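Local atomic coordinates of peptidase M16 domain protein (Alicyclobacillus acidocaldarius subsp. acidocaldarius DSM 446, PDB entry 4XEA), a protein that probably cleaves peptide bonds as a metal-dependent peptidase of the insulinase-like M16 family, and carries a bound nickel ion in this crystal form. Residues V1-P6 and R359-L364; M34-Y39 and N373-F378; N367-R372 and F385-V390. One frame throughout, in Å; residues are numbered along the deposited sequence.

Contact 1: V1-P6 and R359-L364; sequences VSLELP and RVLMSL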
ATOM      1  N   VAL A   1      28.496  11.202  -8.815  1.00 99.56           N
ATOM      2  CA  VAL A   1      27.932  12.512  -9.250  1.00 97.88           C
ATOM      3  C   VAL A   1      26.814  12.964  -8.302  1.00 93.53           C
ATOM      4  O   VAL A   1      26.033  12.136  -7.803  1.00 91.40           O
ATOM      5  CB  VAL A   1      27.388  12.427 -10.691  1.00 99.44           C
ATOM      6  CG1 VAL A   1      28.513  12.067 -11.656  1.00103.65           C
ATOM      7  CG2 VAL A   1      26.237  11.414 -10.788  1.00 97.24           C
ATOM      8  N   SER A   2      26.740  14.274  -8.047  1.00 91.80           N
ATOM      9  CA  SER A   2      25.627  14.860  -7.271  1.00 87.61           C
ATOM     10  C   SER A   2      24.282  14.572  -7.964  1.00 85.18           C
ATOM     11  O   SER A   2      24.221  14.531  -9.186  1.00 86.91           O
ATOM     12  CB  SER A   2      25.838  16.373  -7.112  1.00 87.42           C
ATOM     13  OG  SER A   2      24.796  16.968  -6.357  1.00 85.64           O
ATOM     14  N   LEU A   3      23.212  14.370  -7.193  1.00 80.96           N
ATOM     15  CA  LEU A   3      21.920  13.993  -7.783  1.00 79.04           C
ATOM     16  C   LEU A   3      21.343  15.108  -8.638  1.00 78.61           C
ATOM     17  O   LEU A   3      21.154  16.222  -8.158  1.00 76.88           O
ATOM     18  CB  LEU A   3      20.879  13.625  -6.707  1.00 75.45           C
ATOM     19  CG  LEU A   3      19.438  13.361  -7.190  1.00 72.88           C
ATOM     20  CD1 LEU A   3      19.325  12.044  -8.011  1.00 73.53           C
ATOM     21  CD2 LEU A   3      18.462  13.358  -6.015  1.00 68.71           C
ATOM     22  N   GLU A   4      21.021  14.779  -9.884  1.00 80.10           N
ATOM     23  CA  GLU A   4      20.293  15.686 -10.767  1.00 80.52           C
ATOM     24  C   GLU A   4      18.906  15.126 -11.013  1.00 78.03           C
ATOM     25  O   GLU A   4      18.754  14.096 -11.663  1.00 78.99           O
ATOM     26  CB  GLU A   4      21.012  15.850 -12.110  1.00 84.49           C
ATOM     27  CG  GLU A   4      22.369  16.553 -12.046  1.00 89.67           C
ATOM     28  CD  GLU A   4      22.304  18.007 -11.545  1.00 92.85           C
ATOM     29  OE1 GLU A   4      21.187  18.581 -11.441  1.00 94.16           O
ATOM     30  OE2 GLU A   4      23.387  18.574 -11.246  1.00 95.13           O
ATOM     31  N   LEU A   5      17.892  15.798 -10.490  1.00 74.55           N
ATOM     32  CA  LEU A   5      16.526  15.380 -10.763  1.00 72.78           C
ATOM     33  C   LEU A   5      16.109  15.801 -12.170  1.00 74.37           C
ATOM     34  O   LEU A   5      16.564  16.836 -12.657  1.00 74.70           O
ATOM     35  CB  LEU A   5      15.579  15.958  -9.721  1.00 69.51           C
ATOM     36  CG  LEU A   5      15.749  15.256  -8.370  1.00 67.47           C
ATOM     37  CD1 LEU A   5      15.240  16.150  -7.217  1.00 63.86           C
ATOM     38  CD2 LEU A   5      15.070  13.869  -8.386  1.00 66.22           C
ATOM     39  N   PRO A   6      15.244  15.000 -12.832  1.00 74.18           N
ATOM     40  CA  PRO A   6      14.814  15.322 -14.200  1.00 75.85           C
ATOM     41  C   PRO A   6      13.891  16.537 -14.330  1.00 74.46           C
ATOM     42  O   PRO A   6      13.690  17.033 -15.437  1.00 77.80           O
ATOM     43  CB  PRO A   6      14.066  14.060 -14.646  1.00 76.64           C
ATOM     44  CG  PRO A   6      14.420  13.016 -13.669  1.00 75.73           C
ATOM     45  CD  PRO A   6      14.712  13.700 -12.388  1.00 73.41           C
ATOM     46  N   ARG A 359      16.092   1.891  -3.504  0.50 55.58           N
ATOM     47  CA  ARG A 359      14.769   2.142  -2.958  0.50 53.91           C
ATOM     48  C   ARG A 359      14.462   3.648  -2.985  0.50 52.08           C
ATOM     49  O   ARG A 359      13.372   4.062  -3.389  0.50 51.43           O
ATOM     50  CB  ARG A 359      14.693   1.554  -1.541  0.50 53.49           C
ATOM     51  CG  ARG A 359      13.322   1.592  -0.860  0.50 53.61           C
ATOM     52  CD  ARG A 359      13.398   1.143   0.628  0.50 55.73           C
ATOM     53  NE  ARG A 359      13.542  -0.313   0.877  0.50 59.03           N
ATOM     54  CZ  ARG A 359      13.017  -1.296   0.141  0.50 61.73           C
ATOM     55  NH1 ARG A 359      13.232  -2.564   0.472  0.50 62.74           N
ATOM     56  NH2 ARG A 359      12.283  -1.031  -0.925  0.50 64.05           N
ATOM     57  N   VAL A 360      15.429   4.459  -2.578  1.00 51.53           N
ATOM     58  CA  VAL A 360      15.303   5.921  -2.614  1.00 50.36           C
ATOM     59  C   VAL A 360      15.205   6.458  -4.050  1.00 51.34           C
ATOM     60  O   VAL A 360      14.304   7.216  -4.344  1.00 50.64           O
ATOM     61  CB  VAL A 360      16.449   6.612  -1.850  1.00 50.59           C
ATOM     62  CG1 VAL A 360      16.351   8.115  -1.963  1.00 48.82           C
ATOM     63  CG2 VAL A 360      16.391   6.192  -0.349  1.00 51.36           C
ATOM     64  N   LEU A 361      16.112   6.061  -4.934  1.00 53.03           N
ATOM     65  CA  LEU A 361      16.020   6.438  -6.356  1.00 54.86           C
ATOM     66  C   LEU A 361      14.619   6.122  -6.960  1.00 54.91           C
ATOM     67  O   LEU A 361      14.006   6.999  -7.591  1.00 55.56           O
ATOM     68  CB  LEU A 361      17.124   5.763  -7.158  1.00 56.66           C
ATOM     69  CG  LEU A 361      18.565   6.281  -6.965  1.00 58.30           C
ATOM     70  CD1 LEU A 361      19.461   5.668  -8.030  1.00 60.54           C
ATOM     71  CD2 LEU A 361      18.667   7.819  -7.006  1.00 59.52           C
HETATM   72  N   MSE A 362      14.107   4.921  -6.727  1.00 53.98           N
HETATM   73  CA  MSE A 362      12.775   4.540  -7.224  1.00 55.04           C
HETATM   74  C   MSE A 362      11.653   5.348  -6.582  1.00 52.96           C
HETATM   75  O   MSE A 362      10.689   5.711  -7.247  1.00 52.11           O
HETATM   76  CB  MSE A 362      12.515   3.042  -7.042  1.00 56.07           C
HETATM   77  CG  MSE A 362      13.515   2.185  -7.780  1.00 58.84           C
HETATM   78 SE   MSE A 362      13.116   0.275  -7.872  0.70 66.28          SE
HETATM   79  CE  MSE A 362      13.771  -0.401  -6.165  1.00 61.60           C
ATOM     80  N   SER A 363      11.809   5.660  -5.306  1.00 52.02           N
ATOM     81  CA  SER A 363      10.831   6.459  -4.555  1.00 51.15           C
ATOM     82  C   SER A 363      10.754   7.911  -5.024  1.00 50.70           C
ATOM     83  O   SER A 363       9.715   8.520  -4.894  1.00 50.42           O
ATOM     84  CB  SER A 363      11.121   6.402  -3.049  1.00 49.58           C
ATOM     85  OG  SER A 363      10.746   5.145  -2.538  1.00 53.34           O
ATOM     86  N   LEU A 364      11.848   8.455  -5.559  1.00 51.78           N
ATOM     87  CA  LEU A 364      11.867   9.799  -6.127  1.00 51.82           C
ATOM     88  C   LEU A 364      11.066   9.895  -7.435  1.00 52.70           C
ATOM     89  O   LEU A 364      10.772  10.985  -7.881  1.00 52.65           O
ATOM     90  CB  LEU A 364      13.303  10.254  -6.411  1.00 53.53           C
ATOM     91  CG  LEU A 364      14.268  10.375  -5.243  1.00 53.26           C
ATOM     92  CD1 LEU A 364      15.669  10.661  -5.778  1.00 57.25           C
ATOM     93  CD2 LEU A 364      13.803  11.461  -4.312  1.00 52.13           C
TER
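Leu3 and Leu364 reach toward each other tip to tip, and their methyl groups make the closest approach between the N-terminal tail and residues 359-364: CD2 of Leu3 lies 3.9 Å from CD1 of Leu364. The Leu3 side chain leaves the tail with CG anti to the backbone N (chi1 173°), which extends it across the gap and lets its two branches divide the work. While CD2 serves Leu364, CD1 turns to Leu361, three residues earlier, and stands 4.4 Å from its CD2. Leu5 comes in at another angle. Its side chain crosses that of Leu364 at about a right angle, and only the CD2 branch makes the approach, 4.2 Å from Leu364 CD1. That single methyl of Leu364 is therefore met by both tail leucines.

The contact is wholly apolar and modest, burying 128 Å² over both sides. On the helix, Ser363 OG and Ser363 N both donate to Arg359 O, at 3.0 Å and 2.9 Å respectively, approaching that oxygen from opposite faces of the carbonyl plane. The other CD branch of Leu364 turns inward, where Phe369, Leu370 and Phe387 surround the side chain. Ile391 of helix 387-396 touches both Leu3 and Leu361, and Val1 O accepts a hydrogen bond from Gln395 NE2 on the same helix. Met362, a selenomethionine, packs instead against Thr102 of the second subunit.

Here an irregular N-terminal arm, running ahead of strand 10-13 of the six-stranded sheet, is laid by alternate leucines over late helices of the chain, joining the beginning of this M16-type alpha/beta fold to helices 346-363 and 387-396.

Contact 2: M34-Y39 and N373-F378; sequences MFATRY and NWVTYF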
HETATM    1  N   MSE A  34       0.734  19.157  -0.577  1.00 45.84           N
HETATM    2  CA  MSE A  34       0.626  19.026   0.870  1.00 44.49           C
HETATM    3  C   MSE A  34       0.963  20.366   1.542  1.00 43.51           C
HETATM    4  O   MSE A  34       1.971  20.998   1.190  1.00 43.11           O
HETATM    5  CB  MSE A  34       1.568  17.922   1.374  1.00 43.54           C
HETATM    6  CG  MSE A  34       1.644  17.764   2.935  1.00 44.21           C
HETATM    7 SE   MSE A  34       2.670  16.218   3.574  0.84 47.59          SE
HETATM    8  CE  MSE A  34       1.467  14.744   3.114  1.00 43.65           C
ATOM      9  N   PHE A  35       0.075  20.786   2.454  1.00 41.87           N
ATOM     10  CA  PHE A  35       0.226  21.983   3.272  1.00 43.19           C
ATOM     11  C   PHE A  35       0.339  21.494   4.734  1.00 41.82           C
ATOM     12  O   PHE A  35      -0.604  20.898   5.246  1.00 43.57           O
ATOM     13  CB  PHE A  35      -1.033  22.859   3.065  1.00 44.38           C
ATOM     14  CG  PHE A  35      -0.950  24.270   3.613  1.00 44.68           C
ATOM     15  CD1 PHE A  35       0.251  24.918   3.839  1.00 46.66           C
ATOM     16  CD2 PHE A  35      -2.127  24.984   3.803  1.00 49.38           C
ATOM     17  CE1 PHE A  35       0.280  26.236   4.327  1.00 47.28           C
ATOM     18  CE2 PHE A  35      -2.106  26.311   4.271  1.00 49.41           C
ATOM     19  CZ  PHE A  35      -0.899  26.919   4.541  1.00 48.67           C
ATOM     20  N   ALA A  36       1.494  21.686   5.373  1.00 41.50           N
ATOM     21  CA  ALA A  36       1.743  21.132   6.711  1.00 38.88           C
ATOM     22  C   ALA A  36       2.237  22.141   7.676  1.00 38.72           C
ATOM     23  O   ALA A  36       2.884  23.126   7.272  1.00 39.99           O
ATOM     24  CB  ALA A  36       2.721  19.973   6.642  1.00 36.33           C
ATOM     25  N   THR A  37       1.968  21.870   8.959  1.00 38.42           N
ATOM     26  CA  THR A  37       2.402  22.755  10.049  1.00 39.13           C
ATOM     27  C   THR A  37       3.371  22.034  10.973  1.00 37.10           C
ATOM     28  O   THR A  37       3.208  20.844  11.249  1.00 37.71           O
ATOM     29  CB  THR A  37       1.213  23.306  10.867  1.00 39.42           C
ATOM     30  OG1 THR A  37       1.690  24.065  11.983  1.00 41.99           O
ATOM     31  CG2 THR A  37       0.359  22.161  11.354  1.00 40.57           C
ATOM     32  N   ARG A  38       4.396  22.769  11.417  1.00 36.42           N
ATOM     33  CA  ARG A  38       5.334  22.302  12.455  1.00 36.44           C
ATOM     34  C   ARG A  38       4.671  22.347  13.854  1.00 35.65           C
ATOM     35  O   ARG A  38       5.034  23.164  14.733  1.00 36.83           O
ATOM     36  CB  ARG A  38       6.589  23.158  12.436  1.00 37.25           C
ATOM     37  CG  ARG A  38       7.746  22.606  13.218  1.00 37.09           C
ATOM     38  CD  ARG A  38       8.968  23.531  13.188  1.00 39.96           C
ATOM     39  NE  ARG A  38       9.586  23.770  11.863  1.00 42.63           N
ATOM     40  CZ  ARG A  38       9.366  24.821  11.064  1.00 43.46           C
ATOM     41  NH1 ARG A  38       8.461  25.750  11.368  1.00 43.49           N
ATOM     42  NH2 ARG A  38      10.048  24.922   9.917  1.00 44.76           N
ATOM     43  N   TYR A  39       3.745  21.428  14.035  1.00 35.01           N
ATOM     44  CA  TYR A  39       2.931  21.284  15.236  1.00 35.37           C
ATOM     45  C   TYR A  39       2.346  19.884  15.216  1.00 35.62           C
ATOM     46  O   TYR A  39       1.681  19.483  14.240  1.00 37.47           O
ATOM     47  CB  TYR A  39       1.812  22.300  15.233  1.00 36.83           C
ATOM     48  CG  TYR A  39       0.882  22.210  16.433  1.00 38.40           C
ATOM     49  CD1 TYR A  39       1.381  22.167  17.727  1.00 39.32           C
ATOM     50  CD2 TYR A  39      -0.492  22.190  16.271  1.00 41.97           C
ATOM     51  CE1 TYR A  39       0.553  22.100  18.829  1.00 38.67           C
ATOM     52  CE2 TYR A  39      -1.348  22.135  17.377  1.00 41.57           C
ATOM     53  CZ  TYR A  39      -0.815  22.116  18.646  1.00 42.13           C
ATOM     54  OH  TYR A  39      -1.639  22.087  19.733  1.00 43.53           O
ATOM     55  N   ASN A 373       8.286  13.727   1.903  1.00 42.13           N
ATOM     56  CA  ASN A 373       9.659  13.863   2.405  1.00 41.76           C
ATOM     57  C   ASN A 373      10.245  15.268   2.382  1.00 41.44           C
ATOM     58  O   ASN A 373      10.933  15.671   3.338  1.00 41.28           O
ATOM     59  CB  ASN A 373      10.542  12.843   1.751  1.00 42.61           C
ATOM     60  CG  ASN A 373      10.245  11.471   2.290  1.00 42.80           C
ATOM     61  OD1 ASN A 373      10.724  11.141   3.333  1.00 44.07           O
ATOM     62  ND2 ASN A 373       9.342  10.744   1.668  1.00 42.29           N
ATOM     63  N   TRP A 374       9.926  16.049   1.363  1.00 41.43           N
ATOM     64  CA  TRP A 374      10.363  17.454   1.330  1.00 41.54           C
ATOM     65  C   TRP A 374       9.784  18.160   2.549  1.00 40.69           C
ATOM     66  O   TRP A 374      10.512  18.822   3.329  1.00 41.21           O
ATOM     67  CB  TRP A 374       9.937  18.188   0.033  1.00 43.26           C
ATOM     68  CG  TRP A 374      10.918  19.239  -0.327  1.00 42.79           C
ATOM     69  CD1 TRP A 374      11.883  19.126  -1.264  1.00 46.75           C
ATOM     70  CD2 TRP A 374      11.057  20.548   0.247  1.00 42.62           C
ATOM     71  NE1 TRP A 374      12.614  20.269  -1.331  1.00 46.98           N
ATOM     72  CE2 TRP A 374      12.168  21.143  -0.366  1.00 45.35           C
ATOM     73  CE3 TRP A 374      10.382  21.256   1.253  1.00 43.81           C
ATOM     74  CZ2 TRP A 374      12.599  22.455  -0.061  1.00 46.96           C
ATOM     75  CZ3 TRP A 374      10.822  22.570   1.589  1.00 42.86           C
ATOM     76  CH2 TRP A 374      11.935  23.131   0.964  1.00 46.14           C
ATOM     77  N   VAL A 375       8.485  17.939   2.759  1.00 40.24           N
ATOM     78  CA  VAL A 375       7.776  18.522   3.905  1.00 39.04           C
ATOM     79  C   VAL A 375       8.401  18.130   5.237  1.00 38.66           C
ATOM     80  O   VAL A 375       8.665  18.981   6.105  1.00 39.36           O
ATOM     81  CB  VAL A 375       6.309  18.101   3.951  1.00 38.09           C
ATOM     82  CG1 VAL A 375       5.705  18.483   5.287  1.00 37.47           C
ATOM     83  CG2 VAL A 375       5.498  18.746   2.757  1.00 39.99           C
ATOM     84  N   THR A 376       8.582  16.825   5.391  1.00 37.66           N
ATOM     85  CA  THR A 376       9.031  16.255   6.648  1.00 38.02           C
ATOM     86  C   THR A 376      10.425  16.709   7.043  1.00 36.13           C
ATOM     87  O   THR A 376      10.632  17.136   8.173  1.00 36.06           O
ATOM     88  CB  THR A 376       8.893  14.687   6.635  1.00 37.95           C
ATOM     89  OG1 THR A 376       7.493  14.380   6.607  1.00 42.87           O
ATOM     90  CG2 THR A 376       9.433  14.119   7.919  1.00 43.10           C
ATOM     91  N   TYR A 377      11.385  16.612   6.140  1.00 35.63           N
ATOM     92  CA  TYR A 377      12.743  17.060   6.445  1.00 37.71           C
ATOM     93  C   TYR A 377      12.837  18.577   6.628  1.00 38.13           C
ATOM     94  O   TYR A 377      13.579  19.064   7.481  1.00 38.59           O
ATOM     95  CB  TYR A 377      13.732  16.567   5.379  1.00 38.80           C
ATOM     96  CG  TYR A 377      14.006  15.053   5.466  1.00 43.32           C
ATOM     97  CD1 TYR A 377      14.355  14.480   6.697  1.00 48.33           C
ATOM     98  CD2 TYR A 377      13.933  14.208   4.356  1.00 48.49           C
ATOM     99  CE1 TYR A 377      14.614  13.157   6.828  1.00 49.42           C
ATOM    100  CE2 TYR A 377      14.231  12.819   4.481  1.00 50.28           C
ATOM    101  CZ  TYR A 377      14.555  12.326   5.741  1.00 53.62           C
ATOM    102  OH  TYR A 377      14.837  10.999   5.999  1.00 58.48           O
ATOM    103  N   PHE A 378      12.104  19.335   5.812  1.00 38.39           N
ATOM    104  CA  PHE A 378      12.058  20.797   6.004  1.00 37.75           C
ATOM    105  C   PHE A 378      11.585  21.185   7.402  1.00 37.14           C
ATOM    106  O   PHE A 378      12.263  21.925   8.129  1.00 37.47           O
ATOM    107  CB  PHE A 378      11.192  21.484   4.928  1.00 39.59           C
ATOM    108  CG  PHE A 378      11.013  22.945   5.199  1.00 40.44           C
ATOM    109  CD1 PHE A 378      11.979  23.847   4.818  1.00 45.43           C
ATOM    110  CD2 PHE A 378       9.907  23.380   5.913  1.00 39.11           C
ATOM    111  CE1 PHE A 378      11.836  25.215   5.118  1.00 47.90           C
ATOM    112  CE2 PHE A 378       9.760  24.720   6.257  1.00 41.74           C
ATOM    113  CZ  PHE A 378      10.716  25.637   5.877  1.00 45.32           C
TER
HETATM  114  O   HOH W   1      12.848  24.238   9.304  1.00 40.25           O
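Val375 supplies the apolar centre of this contact, pressing its two methyl groups onto two alternate residues of strand 31-37 that point toward the helix. CG1 sits 3.6 Å from CB of Ala36, whereas CG2 meets Met34 (selenomethionine), at 3.9 Å from SE. The Met34 and Val375 side chains cross at about a right angle. With CG1 of Val375 anti to the backbone N (chi1 168°), CG1 faces Ala36, and also touches the selenium at its margin, while CG2 faces Met34. The small Ala36 lets the helix come close to the sheet, its CA only 7.1 Å from that of Val375. Val195 and Val197 of strand 194-200 and Ala96 and Tyr98 of strand 95-101 continue the apolar surface around these residues.

The polar part is made by Arg38, just past the strand. Its NH2 lies 3.7 Å from CE2 of Phe378, with the guanidinium and ring planes 47° apart, so the approach is oblique rather than a flat stack. A water joins the same pair: it accepts from Arg38 NH2 at 2.9 Å and donates to Phe378 O at 2.7 Å, and it stands 4.2 Å above the centre of the Phe378 ring. Arg38 NE donates directly to Leu379 O. The guanidinium is thus tied to two carbonyls near the C-terminal end of helix 367-379, one directly and one through the water, where the partial negative charge of the helix end would probably favour it.

The chain leaves the strand through an inverse gamma turn centred on Arg38. Beyond it, Tyr39 packs on helix 59-66, which bears the nickel ligands His61 and His65. A helix laid on one face of a mixed sheet, with its C-terminal end held by an arginine, is alpha/beta packing within the M16 fold.

Contact 3: N367-R372 and F385-V390; sequences NAFLVR and FAFADV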
ATOM      1  N   ASN A 367       5.217  11.154  -6.851  1.00 49.37           N
ATOM      2  CA  ASN A 367       4.808  12.484  -6.357  1.00 49.94           C
ATOM      3  C   ASN A 367       4.639  12.462  -4.840  1.00 47.76           C
ATOM      4  O   ASN A 367       5.155  13.350  -4.181  1.00 46.92           O
ATOM      5  CB  ASN A 367       3.499  12.957  -6.966  1.00 51.05           C
ATOM      6  CG  ASN A 367       3.634  13.352  -8.423  1.00 52.71           C
ATOM      7  OD1 ASN A 367       4.672  13.855  -8.860  1.00 52.30           O
ATOM      8  ND2 ASN A 367       2.575  13.138  -9.173  1.00 53.16           N
ATOM      9  N   ALA A 368       3.917  11.471  -4.316  1.00 47.48           N
ATOM     10  CA  ALA A 368       3.630  11.425  -2.870  1.00 46.65           C
ATOM     11  C   ALA A 368       4.913  11.372  -2.042  1.00 45.49           C
ATOM     12  O   ALA A 368       5.053  12.099  -1.057  1.00 45.15           O
ATOM     13  CB  ALA A 368       2.727  10.260  -2.505  1.00 47.69           C
ATOM     14  N   PHE A 369       5.846  10.502  -2.395  1.00 45.46           N
ATOM     15  CA  PHE A 369       7.136  10.466  -1.678  1.00 44.68           C
ATOM     16  C   PHE A 369       7.905  11.809  -1.745  1.00 44.14           C
ATOM     17  O   PHE A 369       8.338  12.384  -0.711  1.00 43.16           O
ATOM     18  CB  PHE A 369       7.991   9.302  -2.194  1.00 46.01           C
ATOM     19  CG  PHE A 369       9.369   9.215  -1.552  1.00 44.88           C
ATOM     20  CD1 PHE A 369       9.590   8.326  -0.491  1.00 46.49           C
ATOM     21  CD2 PHE A 369      10.435   9.954  -2.042  1.00 47.34           C
ATOM     22  CE1 PHE A 369      10.864   8.216   0.101  1.00 46.25           C
ATOM     23  CE2 PHE A 369      11.717   9.870  -1.430  1.00 47.94           C
ATOM     24  CZ  PHE A 369      11.912   8.971  -0.366  1.00 46.79           C
ATOM     25  N   LEU A 370       8.081  12.345  -2.947  1.00 44.87           N
ATOM     26  CA  LEU A 370       8.774  13.614  -3.101  1.00 45.14           C
ATOM     27  C   LEU A 370       8.199  14.687  -2.177  1.00 44.37           C
ATOM     28  O   LEU A 370       8.930  15.444  -1.523  1.00 43.83           O
ATOM     29  CB  LEU A 370       8.686  14.102  -4.555  1.00 46.72           C
ATOM     30  CG  LEU A 370       9.503  13.329  -5.560  1.00 47.67           C
ATOM     31  CD1 LEU A 370       9.018  13.594  -6.997  1.00 50.70           C
ATOM     32  CD2 LEU A 370      10.959  13.644  -5.393  1.00 45.80           C
ATOM     33  N   VAL A 371       6.879  14.752  -2.128  1.00 45.13           N
ATOM     34  CA  VAL A 371       6.203  15.819  -1.397  1.00 44.80           C
ATOM     35  C   VAL A 371       6.319  15.589   0.109  1.00 43.84           C
ATOM     36  O   VAL A 371       6.784  16.461   0.832  1.00 43.97           O
ATOM     37  CB  VAL A 371       4.701  15.931  -1.847  1.00 45.94           C
ATOM     38  CG1 VAL A 371       3.950  16.805  -0.864  1.00 44.30           C
ATOM     39  CG2 VAL A 371       4.607  16.498  -3.299  1.00 44.61           C
ATOM     40  N   ARG A 372       5.894  14.403   0.557  0.50 43.54           N
ATOM     41  CA  ARG A 372       5.890  14.017   1.974  0.50 42.91           C
ATOM     42  C   ARG A 372       7.267  14.212   2.595  0.50 41.68           C
ATOM     43  O   ARG A 372       7.410  14.785   3.672  0.50 40.59           O
ATOM     44  CB  ARG A 372       5.477  12.546   2.144  0.50 43.76           C
ATOM     45  CG  ARG A 372       4.139  12.289   2.866  0.50 46.63           C
ATOM     46  CD  ARG A 372       3.839  10.786   3.071  0.50 49.02           C
ATOM     47  NE  ARG A 372       5.050   9.962   3.162  0.50 50.47           N
ATOM     48  CZ  ARG A 372       5.413   9.065   2.245  0.50 52.97           C
ATOM     49  NH1 ARG A 372       4.656   8.856   1.174  0.50 54.87           N
ATOM     50  NH2 ARG A 372       6.530   8.371   2.397  0.50 52.47           N
ATOM     51  N   PHE A 385      16.399  22.181   2.488  1.00 48.72           N
ATOM     52  CA  PHE A 385      16.445  20.760   2.143  1.00 48.04           C
ATOM     53  C   PHE A 385      16.594  20.528   0.650  1.00 50.30           C
ATOM     54  O   PHE A 385      16.048  21.293  -0.151  1.00 52.28           O
ATOM     55  CB  PHE A 385      15.159  20.048   2.575  1.00 46.00           C
ATOM     56  CG  PHE A 385      15.122  18.601   2.185  1.00 43.91           C
ATOM     57  CD1 PHE A 385      15.949  17.687   2.828  1.00 44.25           C
ATOM     58  CD2 PHE A 385      14.283  18.156   1.163  1.00 43.06           C
ATOM     59  CE1 PHE A 385      15.936  16.367   2.481  1.00 44.74           C
ATOM     60  CE2 PHE A 385      14.275  16.820   0.779  1.00 44.54           C
ATOM     61  CZ  PHE A 385      15.083  15.918   1.450  1.00 45.42           C
ATOM     62  N   ALA A 386      17.335  19.481   0.277  1.00 49.69           N
ATOM     63  CA  ALA A 386      17.404  19.030  -1.101  1.00 50.97           C
ATOM     64  C   ALA A 386      17.554  17.508  -1.043  1.00 50.06           C
ATOM     65  O   ALA A 386      18.270  16.998  -0.200  1.00 48.57           O
ATOM     66  CB  ALA A 386      18.597  19.666  -1.828  1.00 53.41           C
ATOM     67  N   PHE A 387      16.877  16.795  -1.924  1.00 49.74           N
ATOM     68  CA  PHE A 387      17.049  15.335  -1.999  1.00 50.20           C
ATOM     69  C   PHE A 387      18.500  14.901  -2.288  1.00 53.00           C
ATOM     70  O   PHE A 387      18.936  13.823  -1.852  1.00 52.80           O
ATOM     71  CB  PHE A 387      16.077  14.722  -3.025  1.00 51.10           C
ATOM     72  CG  PHE A 387      14.677  14.631  -2.514  1.00 48.65           C
ATOM     73  CD1 PHE A 387      14.377  13.756  -1.487  1.00 48.64           C
ATOM     74  CD2 PHE A 387      13.678  15.443  -3.014  1.00 48.57           C
ATOM     75  CE1 PHE A 387      13.113  13.689  -0.964  1.00 45.77           C
ATOM     76  CE2 PHE A 387      12.396  15.367  -2.486  1.00 44.96           C
ATOM     77  CZ  PHE A 387      12.135  14.498  -1.450  1.00 46.04           C
ATOM     78  N   ALA A 388      19.256  15.743  -2.990  1.00 55.30           N
ATOM     79  CA  ALA A 388      20.671  15.485  -3.201  1.00 58.22           C
ATOM     80  C   ALA A 388      21.379  15.307  -1.879  1.00 58.12           C
ATOM     81  O   ALA A 388      22.429  14.659  -1.830  1.00 60.00           O
ATOM     82  CB  ALA A 388      21.342  16.628  -4.021  1.00 60.39           C
ATOM     83  N   ASP A 389      20.830  15.906  -0.820  1.00 56.97           N
ATOM     84  CA  ASP A 389      21.414  15.809   0.510  1.00 56.99           C
ATOM     85  C   ASP A 389      21.324  14.350   1.005  1.00 55.56           C
ATOM     86  O   ASP A 389      22.260  13.855   1.644  1.00 56.50           O
ATOM     87  CB  ASP A 389      20.698  16.710   1.548  1.00 56.22           C
ATOM     88  CG  ASP A 389      20.816  18.230   1.264  1.00 59.31           C
ATOM     89  OD1 ASP A 389      21.693  18.673   0.495  1.00 59.99           O
ATOM     90  OD2 ASP A 389      20.013  18.971   1.902  1.00 64.13           O
ATOM     91  N   VAL A 390      20.185  13.699   0.753  1.00 53.44           N
ATOM     92  CA  VAL A 390      19.962  12.310   1.154  1.00 52.41           C
ATOM     93  C   VAL A 390      20.853  11.400   0.312  1.00 54.89           C
ATOM     94  O   VAL A 390      21.637  10.616   0.839  1.00 55.91           O
ATOM     95  CB  VAL A 390      18.468  11.910   1.022  1.00 51.58           C
ATOM     96  CG1 VAL A 390      18.215  10.414   1.356  1.00 47.82           C
ATOM     97  CG2 VAL A 390      17.625  12.800   1.916  1.00 49.17           C
TER
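Phe387 drives its ring edge at the backbone of helix 367-379, bringing CZ to within 3.3 Å of Leu370 O, which lies near the ring plane. The ring reaches that position because its CG is anti to the carbonyl carbon (chi1 -76°) and the CA-CB bond already points at the other helix. Leu370 adds its side chain: CD2 stands 3.7 Å from Phe387 CE2, and the two side chains cross at about a right angle. One edge of the ring therefore meets both a carbonyl oxygen and a methyl group of Leu370.

Phe369 approaches differently. With CG anti to the backbone N (chi1 178°), its side chain slides past that of Phe387 in the opposite direction, and the rings meet obliquely through Phe369 CE2 and Phe387 CE1, 4.1 Å apart. Phe385, from the same segment as Phe387, covers one face of the Phe387 ring, with its CE2 3.6 Å above the plane and over the centre. These contacts probably restrict rotation of the buried phenyl ring.

At the start of helix 387-396, Ala386 N donates to Asp389 OD2 at 3.2 Å, arriving from above the carboxylate plane, while Asp389 N returns a bond to Ala386 O.

The two consecutive helices sit among neighbours from several parts of the chain. Leu364 closes against Leu370 and Phe387, Ile269 of helix 265-283 backs Phe385 and Val390, and Val371, pointing away from Phe387, packs on strands 31-37 and 194-200.

Overall arrangement
From the N terminus, the tail 1-6 pairs with residues 359-364, so contact 1 closes a loop of 352 residues. Strand 31-37 lies inside that loop, but its partner, 373-378, comes after it; contact 2 therefore crosses contact 1. Contact 3 follows contact 1 in series, closes a short loop of 12 residues that takes in the rest of helix 367-379 and the connection to helix 387-396, and crosses contact 2. Contacts 1 and 3 have centres 9 Å apart and touch through Leu364, while contacts 2 and 3 share helix 367-379 and meet where Met34 packs on Val371. Together they connect the N-terminal arm, the late helices and the six-stranded sheet.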